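Long-range contact in DNA mismatch repair protein MutS (Thermus aquaticus, PDB 1EWQ), which binds mismatched DNA, probably as the recognition step of mismatch repair, and has a weak ATPase activity: residues L306-E320 against Y530-R544. Sequence-based numbering, arbitrary orientation.
Sequences LDRVEGFVREGALRE and YAALAEVAVRYGYVR
The ring of Y530 carries R308 CB over the centre of one face, 3.6 Å from the ring centroid in a CH-pi contact, while V309 CG2 approaches it obliquely; its hydroxyl is hydrogen-bonded to E526 on its own helix. F312 reverses the roles: A531 CB sits 4.0 Å from the F312 ring centroid, over one face, and the CB of Y530 meets the ring edge. Farther along helix 530-540, the small side chain of A534 fits as a knob among V309, F312, V313 and R319, its CB 3.5 Å from F312 CB. The axes of helices 306-314 and 530-540 pass at 7.8 Å and cross at -59°.

Charged groups border this apolar centre. The guanidinium of R544, carried to helix 306-314 by an extended chain, lies with one face on L306 CB; at its edge, NH1 and NH2 both grip D307 OD1, NH1 at 2.8 Å. E310 OE1 adds a weak bond to R544 NH1 and pairs with R314, and E303 also engages R544. At the other border R319, bent at chi3 (67°), is a knob among A531, A534, E535 and V538 and lays a guanidinium face against V538 CG2. Its NE donates to E535 OE1 at 2.8 Å, from above the carboxylate plane, and NH1 bonds to F312 O at 2.8 Å, fastening helix 316-320 to the preceding helix. E320 OE2 takes NE and NH2 of R319 and lies 2.7 Å from E535 OE2, close enough that one acid probably carries a proton; R323 also pairs with E535. The contact is knobs-into-holes helix packing, flanked by two salt-bridge networks, that joins residues 299-326 to the C-terminal part of helix 514-540 and the segment following it in the MutS fold, far from the bound DNA.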
ATOM      1  N   LEU C 306      20.567   8.259  34.615  1.00 24.91           N
ATOM      2  CA  LEU C 306      20.422   6.949  35.240  1.00 24.93           C
ATOM      3  C   LEU C 306      19.961   7.093  36.684  1.00 25.08           C
ATOM      4  O   LEU C 306      19.229   6.244  37.187  1.00 25.44           O
ATOM      5  CB  LEU C 306      21.740   6.160  35.165  1.00 24.50           C
ATOM      6  CG  LEU C 306      22.118   5.604  33.785  1.00 24.30           C
ATOM      7  CD1 LEU C 306      23.524   5.033  33.840  1.00 23.85           C
ATOM      8  CD2 LEU C 306      21.102   4.536  33.339  1.00 23.02           C
ATOM      9  N   ASP C 307      20.376   8.164  37.362  1.00 25.18           N
ATOM     10  CA  ASP C 307      19.932   8.356  38.738  1.00 25.30           C
ATOM     11  C   ASP C 307      18.425   8.536  38.759  1.00 25.70           C
ATOM     12  O   ASP C 307      17.744   7.893  39.549  1.00 25.59           O
ATOM     13  CB  ASP C 307      20.615   9.556  39.398  1.00 25.01           C
ATOM     14  CG  ASP C 307      22.068   9.286  39.710  1.00 25.52           C
ATOM     15  OD1 ASP C 307      22.398   8.112  39.984  1.00 25.89           O
ATOM     16  OD2 ASP C 307      22.887  10.230  39.686  1.00 25.98           O
ATOM     17  N   ARG C 308      17.897   9.383  37.878  1.00 26.05           N
ATOM     18  CA  ARG C 308      16.460   9.594  37.833  1.00 26.70           C
ATOM     19  C   ARG C 308      15.693   8.317  37.464  1.00 26.46           C
ATOM     20  O   ARG C 308      14.611   8.055  37.997  1.00 26.20           O
ATOM     21  CB  ARG C 308      16.120  10.722  36.858  1.00 28.33           C
ATOM     22  CG  ARG C 308      16.560  12.094  37.356  1.00 30.51           C
ATOM     23  CD  ARG C 308      15.797  13.217  36.663  1.00 32.94           C
ATOM     24  NE  ARG C 308      14.917  13.920  37.595  1.00 34.18           N
ATOM     25  CZ  ARG C 308      13.916  13.341  38.258  1.00 35.53           C
ATOM     26  NH1 ARG C 308      13.658  12.052  38.077  1.00 35.79           N
ATOM     27  NH2 ARG C 308      13.199  14.036  39.142  1.00 35.73           N
ATOM     28  N   VAL C 309      16.250   7.525  36.553  1.00 26.30           N
ATOM     29  CA  VAL C 309      15.610   6.276  36.143  1.00 26.28           C
ATOM     30  C   VAL C 309      15.570   5.343  37.353  1.00 26.68           C
ATOM     31  O   VAL C 309      14.517   4.836  37.739  1.00 26.10           O
ATOM     32  CB  VAL C 309      16.411   5.569  35.024  1.00 26.40           C
ATOM     33  CG1 VAL C 309      15.767   4.232  34.675  1.00 26.04           C
ATOM     34  CG2 VAL C 309      16.498   6.468  33.801  1.00 26.44           C
ATOM     35  N   GLU C 310      16.739   5.132  37.947  1.00 27.21           N
ATOM     36  CA  GLU C 310      16.866   4.263  39.109  1.00 27.98           C
ATOM     37  C   GLU C 310      15.895   4.678  40.197  1.00 27.85           C
ATOM     38  O   GLU C 310      15.323   3.836  40.883  1.00 27.70           O
ATOM     39  CB  GLU C 310      18.293   4.317  39.649  1.00 28.82           C
ATOM     40  CG  GLU C 310      18.550   3.373  40.807  1.00 30.45           C
ATOM     41  CD  GLU C 310      20.034   3.154  41.049  1.00 31.19           C
ATOM     42  OE1 GLU C 310      20.718   4.093  41.491  1.00 32.17           O
ATOM     43  OE2 GLU C 310      20.519   2.038  40.779  1.00 32.35           O
ATOM     44  N   GLY C 311      15.715   5.987  40.342  1.00 28.09           N
ATOM     45  CA  GLY C 311      14.808   6.509  41.344  1.00 28.52           C
ATOM     46  C   GLY C 311      13.381   6.054  41.108  1.00 28.92           C
ATOM     47  O   GLY C 311      12.662   5.752  42.060  1.00 28.91           O
ATOM     48  N   PHE C 312      12.958   6.009  39.850  1.00 28.96           N
ATOM     49  CA  PHE C 312      11.600   5.568  39.550  1.00 29.71           C
ATOM     50  C   PHE C 312      11.518   4.045  39.574  1.00 29.92           C
ATOM     51  O   PHE C 312      10.435   3.483  39.693  1.00 29.86           O
ATOM     52  CB  PHE C 312      11.135   6.093  38.190  1.00 29.58           C
ATOM     53  CG  PHE C 312      10.567   7.486  38.236  1.00 30.12           C
ATOM     54  CD1 PHE C 312      11.142   8.512  37.495  1.00 30.05           C
ATOM     55  CD2 PHE C 312       9.442   7.765  38.999  1.00 30.02           C
ATOM     56  CE1 PHE C 312      10.605   9.796  37.511  1.00 30.21           C
ATOM     57  CE2 PHE C 312       8.892   9.050  39.024  1.00 30.31           C
ATOM     58  CZ  PHE C 312       9.475  10.069  38.276  1.00 30.20           C
ATOM     59  N   VAL C 313      12.662   3.379  39.453  1.00 30.34           N
ATOM     60  CA  VAL C 313      12.679   1.926  39.496  1.00 31.03           C
ATOM     61  C   VAL C 313      12.408   1.497  40.934  1.00 31.70           C
ATOM     62  O   VAL C 313      11.698   0.529  41.175  1.00 32.04           O
ATOM     63  CB  VAL C 313      14.042   1.353  39.040  1.00 31.12           C
ATOM     64  CG1 VAL C 313      14.169  -0.107  39.469  1.00 30.82           C
ATOM     65  CG2 VAL C 313      14.167   1.458  37.522  1.00 30.94           C
ATOM     66  N   ARG C 314      12.959   2.240  41.886  1.00 32.27           N
ATOM     67  CA  ARG C 314      12.779   1.931  43.301  1.00 33.41           C
ATOM     68  C   ARG C 314      11.407   2.350  43.799  1.00 33.27           C
ATOM     69  O   ARG C 314      10.645   1.522  44.291  1.00 33.77           O
ATOM     70  CB  ARG C 314      13.835   2.638  44.146  1.00 34.41           C
ATOM     71  CG  ARG C 314      15.250   2.362  43.709  1.00 36.57           C
ATOM     72  CD  ARG C 314      16.237   3.032  44.646  1.00 38.28           C
ATOM     73  NE  ARG C 314      17.594   2.977  44.117  1.00 39.72           N
ATOM     74  CZ  ARG C 314      18.660   3.455  44.751  1.00 40.74           C
ATOM     75  NH1 ARG C 314      18.522   4.023  45.948  1.00 41.48           N
ATOM     76  NH2 ARG C 314      19.858   3.373  44.189  1.00 40.99           N
ATOM     77  N   GLU C 315      11.096   3.634  43.660  1.00 32.86           N
ATOM     78  CA  GLU C 315       9.823   4.180  44.109  1.00 32.32           C
ATOM     79  C   GLU C 315       8.648   3.782  43.213  1.00 32.18           C
ATOM     80  O   GLU C 315       8.099   4.610  42.484  1.00 31.71           O
ATOM     81  CB  GLU C 315       9.958   5.697  44.199  1.00 32.39           C
ATOM     82  CG  GLU C 315      11.067   6.097  45.141  1.00 32.34           C
ATOM     83  CD  GLU C 315      10.779   5.636  46.564  1.00 32.89           C
ATOM     84  OE1 GLU C 315      11.736   5.473  47.353  1.00 32.80           O
ATOM     85  OE2 GLU C 315       9.585   5.445  46.891  1.00 32.48           O
ATOM     86  N   GLY C 316       8.259   2.510  43.302  1.00 32.26           N
ATOM     87  CA  GLY C 316       7.182   1.973  42.484  1.00 32.35           C
ATOM     88  C   GLY C 316       5.867   2.725  42.520  1.00 32.77           C
ATOM     89  O   GLY C 316       5.293   3.045  41.474  1.00 32.71           O
ATOM     90  N   ALA C 317       5.386   3.011  43.725  1.00 32.74           N
ATOM     91  CA  ALA C 317       4.126   3.723  43.888  1.00 32.74           C
ATOM     92  C   ALA C 317       4.173   5.070  43.161  1.00 32.43           C
ATOM     93  O   ALA C 317       3.282   5.400  42.381  1.00 32.68           O
ATOM     94  CB  ALA C 317       3.830   3.922  45.389  1.00 32.67           C
ATOM     95  N   LEU C 318       5.222   5.838  43.414  1.00 32.19           N
ATOM     96  CA  LEU C 318       5.390   7.138  42.783  1.00 32.01           C
ATOM     97  C   LEU C 318       5.440   7.019  41.260  1.00 31.76           C
ATOM     98  O   LEU C 318       4.823   7.814  40.538  1.00 31.57           O
ATOM     99  CB  LEU C 318       6.676   7.789  43.281  1.00 32.50           C
ATOM    100  CG  LEU C 318       7.016   9.141  42.664  1.00 32.95           C
ATOM    101  CD1 LEU C 318       5.895  10.145  42.962  1.00 32.99           C
ATOM    102  CD2 LEU C 318       8.342   9.626  43.222  1.00 32.89           C
ATOM    103  N   ARG C 319       6.182   6.023  40.784  1.00 30.90           N
ATOM    104  CA  ARG C 319       6.324   5.788  39.356  1.00 30.32           C
ATOM    105  C   ARG C 319       4.980   5.523  38.683  1.00 30.18           C
ATOM    106  O   ARG C 319       4.651   6.144  37.671  1.00 30.13           O
ATOM    107  CB  ARG C 319       7.249   4.597  39.090  1.00 29.51           C
ATOM    108  CG  ARG C 319       7.521   4.382  37.602  1.00 29.51           C
ATOM    109  CD  ARG C 319       8.274   3.089  37.334  1.00 28.81           C
ATOM    110  NE  ARG C 319       7.470   1.913  37.645  1.00 28.24           N
ATOM    111  CZ  ARG C 319       7.773   1.031  38.590  1.00 27.87           C
ATOM    112  NH1 ARG C 319       8.867   1.195  39.323  1.00 27.67           N
ATOM    113  NH2 ARG C 319       6.994  -0.018  38.790  1.00 27.41           N
ATOM    114  N   GLU C 320       4.211   4.588  39.235  1.00 30.00           N
ATOM    115  CA  GLU C 320       2.917   4.248  38.654  1.00 29.77           C
ATOM    116  C   GLU C 320       1.928   5.406  38.818  1.00 29.46           C
ATOM    117  O   GLU C 320       1.072   5.638  37.954  1.00 29.65           O
ATOM    118  CB  GLU C 320       2.360   2.973  39.305  1.00 29.88           C
ATOM    119  CG  GLU C 320       3.248   1.731  39.129  1.00 29.77           C
ATOM    120  CD  GLU C 320       3.455   1.359  37.666  1.00 29.95           C
ATOM    121  OE1 GLU C 320       2.525   1.588  36.856  1.00 29.68           O
ATOM    122  OE2 GLU C 320       4.538   0.830  37.335  1.00 29.47           O
ATOM    123  N   TYR C 530      11.876   9.335  32.084  1.00 23.89           N
ATOM    124  CA  TYR C 530      12.526   8.635  33.182  1.00 24.30           C
ATOM    125  C   TYR C 530      11.618   7.554  33.768  1.00 24.57           C
ATOM    126  O   TYR C 530      12.057   6.429  34.005  1.00 24.92           O
ATOM    127  CB  TYR C 530      12.914   9.632  34.270  1.00 24.30           C
ATOM    128  CG  TYR C 530      13.976  10.621  33.849  1.00 24.28           C
ATOM    129  CD1 TYR C 530      13.868  11.975  34.177  1.00 23.97           C
ATOM    130  CD2 TYR C 530      15.122  10.198  33.171  1.00 24.40           C
ATOM    131  CE1 TYR C 530      14.879  12.876  33.840  1.00 24.62           C
ATOM    132  CE2 TYR C 530      16.141  11.095  32.836  1.00 24.61           C
ATOM    133  CZ  TYR C 530      16.013  12.429  33.172  1.00 24.54           C
ATOM    134  OH  TYR C 530      17.030  13.307  32.861  1.00 25.39           O
ATOM    135  N   ALA C 531      10.354   7.893  34.000  1.00 24.41           N
ATOM    136  CA  ALA C 531       9.411   6.923  34.550  1.00 24.69           C
ATOM    137  C   ALA C 531       9.186   5.791  33.545  1.00 24.87           C
ATOM    138  O   ALA C 531       9.053   4.621  33.920  1.00 25.16           O
ATOM    139  CB  ALA C 531       8.084   7.609  34.893  1.00 24.56           C
ATOM    140  N   ALA C 532       9.163   6.144  32.261  1.00 24.68           N
ATOM    141  CA  ALA C 532       8.967   5.165  31.194  1.00 24.21           C
ATOM    142  C   ALA C 532      10.139   4.187  31.076  1.00 23.94           C
ATOM    143  O   ALA C 532       9.939   2.986  30.891  1.00 23.60           O
ATOM    144  CB  ALA C 532       8.752   5.877  29.866  1.00 23.70           C
ATOM    145  N   LEU C 533      11.359   4.704  31.166  1.00 23.64           N
ATOM    146  CA  LEU C 533      12.535   3.848  31.069  1.00 23.78           C
ATOM    147  C   LEU C 533      12.599   2.957  32.303  1.00 23.81           C
ATOM    148  O   LEU C 533      13.091   1.826  32.229  1.00 24.10           O
ATOM    149  CB  LEU C 533      13.813   4.691  30.955  1.00 23.67           C
ATOM    150  CG  LEU C 533      13.962   5.492  29.650  1.00 23.60           C
ATOM    151  CD1 LEU C 533      15.203   6.367  29.695  1.00 23.41           C
ATOM    152  CD2 LEU C 533      14.049   4.531  28.480  1.00 23.50           C
ATOM    153  N   ALA C 534      12.101   3.464  33.435  1.00 23.13           N
ATOM    154  CA  ALA C 534      12.097   2.678  34.665  1.00 22.83           C
ATOM    155  C   ALA C 534      11.073   1.567  34.508  1.00 22.87           C
ATOM    156  O   ALA C 534      11.307   0.437  34.929  1.00 23.15           O
ATOM    157  CB  ALA C 534      11.744   3.553  35.880  1.00 22.08           C
ATOM    158  N   GLU C 535       9.943   1.905  33.893  1.00 23.05           N
ATOM    159  CA  GLU C 535       8.863   0.957  33.653  1.00 23.33           C
ATOM    160  C   GLU C 535       9.373  -0.226  32.829  1.00 23.83           C
ATOM    161  O   GLU C 535       9.131  -1.385  33.173  1.00 23.96           O
ATOM    162  CB  GLU C 535       7.733   1.644  32.893  1.00 23.07           C
ATOM    163  CG  GLU C 535       6.387   0.953  32.990  1.00 22.94           C
ATOM    164  CD  GLU C 535       5.765   1.088  34.375  1.00 22.88           C
ATOM    165  OE1 GLU C 535       6.248   1.920  35.164  1.00 22.89           O
ATOM    166  OE2 GLU C 535       4.791   0.373  34.673  1.00 22.37           O
ATOM    167  N   VAL C 536      10.063   0.078  31.733  1.00 23.61           N
ATOM    168  CA  VAL C 536      10.614  -0.941  30.853  1.00 23.91           C
ATOM    169  C   VAL C 536      11.647  -1.773  31.605  1.00 24.24           C
ATOM    170  O   VAL C 536      11.685  -2.994  31.484  1.00 23.87           O
ATOM    171  CB  VAL C 536      11.305  -0.296  29.615  1.00 24.32           C
ATOM    172  CG1 VAL C 536      12.196  -1.323  28.912  1.00 24.95           C
ATOM    173  CG2 VAL C 536      10.265   0.223  28.653  1.00 24.05           C
ATOM    174  N   ALA C 537      12.491  -1.092  32.369  1.00 24.30           N
ATOM    175  CA  ALA C 537      13.537  -1.761  33.130  1.00 24.86           C
ATOM    176  C   ALA C 537      12.937  -2.776  34.115  1.00 25.40           C
ATOM    177  O   ALA C 537      13.435  -3.896  34.244  1.00 25.18           O
ATOM    178  CB  ALA C 537      14.376  -0.724  33.874  1.00 24.36           C
ATOM    179  N   VAL C 538      11.866  -2.384  34.801  1.00 25.51           N
ATOM    180  CA  VAL C 538      11.236  -3.283  35.765  1.00 26.24           C
ATOM    181  C   VAL C 538      10.542  -4.449  35.073  1.00 26.43           C
ATOM    182  O   VAL C 538      10.664  -5.593  35.497  1.00 26.42           O
ATOM    183  CB  VAL C 538      10.195  -2.544  36.657  1.00 25.84           C
ATOM    184  CG1 VAL C 538       9.474  -3.545  37.554  1.00 25.80           C
ATOM    185  CG2 VAL C 538      10.896  -1.523  37.519  1.00 25.90           C
ATOM    186  N   ARG C 539       9.830  -4.153  33.994  1.00 26.92           N
ATOM    187  CA  ARG C 539       9.096  -5.168  33.253  1.00 27.80           C
ATOM    188  C   ARG C 539       9.923  -6.234  32.531  1.00 27.73           C
ATOM    189  O   ARG C 539       9.516  -7.398  32.463  1.00 27.65           O
ATOM    190  CB  ARG C 539       8.169  -4.485  32.239  1.00 28.68           C
ATOM    191  CG  ARG C 539       7.488  -5.433  31.265  1.00 30.47           C
ATOM    192  CD  ARG C 539       6.360  -4.721  30.521  1.00 31.84           C
ATOM    193  NE  ARG C 539       5.237  -4.450  31.416  1.00 33.50           N
ATOM    194  CZ  ARG C 539       4.686  -3.255  31.609  1.00 34.10           C
ATOM    195  NH1 ARG C 539       5.147  -2.189  30.970  1.00 34.18           N
ATOM    196  NH2 ARG C 539       3.672  -3.130  32.455  1.00 34.78           N
ATOM    197  N   TYR C 540      11.073  -5.838  31.997  1.00 27.26           N
ATOM    198  CA  TYR C 540      11.911  -6.755  31.240  1.00 27.04           C
ATOM    199  C   TYR C 540      13.178  -7.157  31.971  1.00 26.76           C
ATOM    200  O   TYR C 540      14.020  -7.861  31.418  1.00 26.93           O
ATOM    201  CB  TYR C 540      12.257  -6.120  29.890  1.00 27.33           C
ATOM    202  CG  TYR C 540      11.032  -5.756  29.072  1.00 27.78           C
ATOM    203  CD1 TYR C 540      10.957  -4.539  28.388  1.00 28.05           C
ATOM    204  CD2 TYR C 540       9.940  -6.623  28.994  1.00 27.81           C
ATOM    205  CE1 TYR C 540       9.815  -4.193  27.651  1.00 28.22           C
ATOM    206  CE2 TYR C 540       8.800  -6.287  28.259  1.00 28.28           C
ATOM    207  CZ  TYR C 540       8.740  -5.076  27.596  1.00 28.24           C
ATOM    208  OH  TYR C 540       7.600  -4.745  26.896  1.00 28.05           O
ATOM    209  N   GLY C 541      13.312  -6.707  33.214  1.00 26.41           N
ATOM    210  CA  GLY C 541      14.484  -7.041  34.002  1.00 25.88           C
ATOM    211  C   GLY C 541      15.805  -6.521  33.450  1.00 25.91           C
ATOM    212  O   GLY C 541      16.686  -7.323  33.112  1.00 25.72           O
ATOM    213  N   TYR C 542      15.939  -5.191  33.357  1.00 25.25           N
ATOM    214  CA  TYR C 542      17.160  -4.542  32.871  1.00 25.19           C
ATOM    215  C   TYR C 542      17.961  -4.045  34.067  1.00 25.27           C
ATOM    216  O   TYR C 542      17.415  -3.866  35.160  1.00 25.36           O
ATOM    217  CB  TYR C 542      16.851  -3.322  31.996  1.00 24.76           C
ATOM    218  CG  TYR C 542      16.230  -3.584  30.652  1.00 24.16           C
ATOM    219  CD1 TYR C 542      16.010  -4.882  30.185  1.00 24.18           C
ATOM    220  CD2 TYR C 542      15.869  -2.514  29.830  1.00 24.34           C
ATOM    221  CE1 TYR C 542      15.445  -5.105  28.918  1.00 24.03           C
ATOM    222  CE2 TYR C 542      15.304  -2.727  28.570  1.00 24.25           C
ATOM    223  CZ  TYR C 542      15.098  -4.017  28.125  1.00 24.23           C
ATOM    224  OH  TYR C 542      14.548  -4.204  26.884  1.00 25.02           O
ATOM    225  N   VAL C 543      19.250  -3.794  33.869  1.00 25.39           N
ATOM    226  CA  VAL C 543      20.064  -3.315  34.974  1.00 25.76           C
ATOM    227  C   VAL C 543      20.816  -2.038  34.639  1.00 25.95           C
ATOM    228  O   VAL C 543      21.022  -1.715  33.468  1.00 25.93           O
ATOM    229  CB  VAL C 543      21.068  -4.389  35.416  1.00 25.89           C
ATOM    230  CG1 VAL C 543      20.308  -5.672  35.773  1.00 26.67           C
ATOM    231  CG2 VAL C 543      22.073  -4.660  34.306  1.00 25.44           C
ATOM    232  N   ARG C 544      21.219  -1.309  35.672  1.00 26.27           N
ATOM    233  CA  ARG C 544      21.963  -0.075  35.470  1.00 26.84           C
ATOM    234  C   ARG C 544      23.394  -0.386  35.062  1.00 27.30           C
ATOM    235  O   ARG C 544      24.092  -1.139  35.747  1.00 27.31           O
ATOM    236  CB  ARG C 544      21.978   0.786  36.744  1.00 26.08           C
ATOM    237  CG  ARG C 544      22.823   2.051  36.595  1.00 25.84           C
ATOM    238  CD  ARG C 544      22.673   2.998  37.778  1.00 25.42           C
ATOM    239  NE  ARG C 544      23.520   4.182  37.640  1.00 24.92           N
ATOM    240  CZ  ARG C 544      23.272   5.354  38.215  1.00 24.34           C
ATOM    241  NH1 ARG C 544      22.197   5.509  38.973  1.00 24.26           N
ATOM    242  NH2 ARG C 544      24.091   6.376  38.018  1.00 24.28           N
TER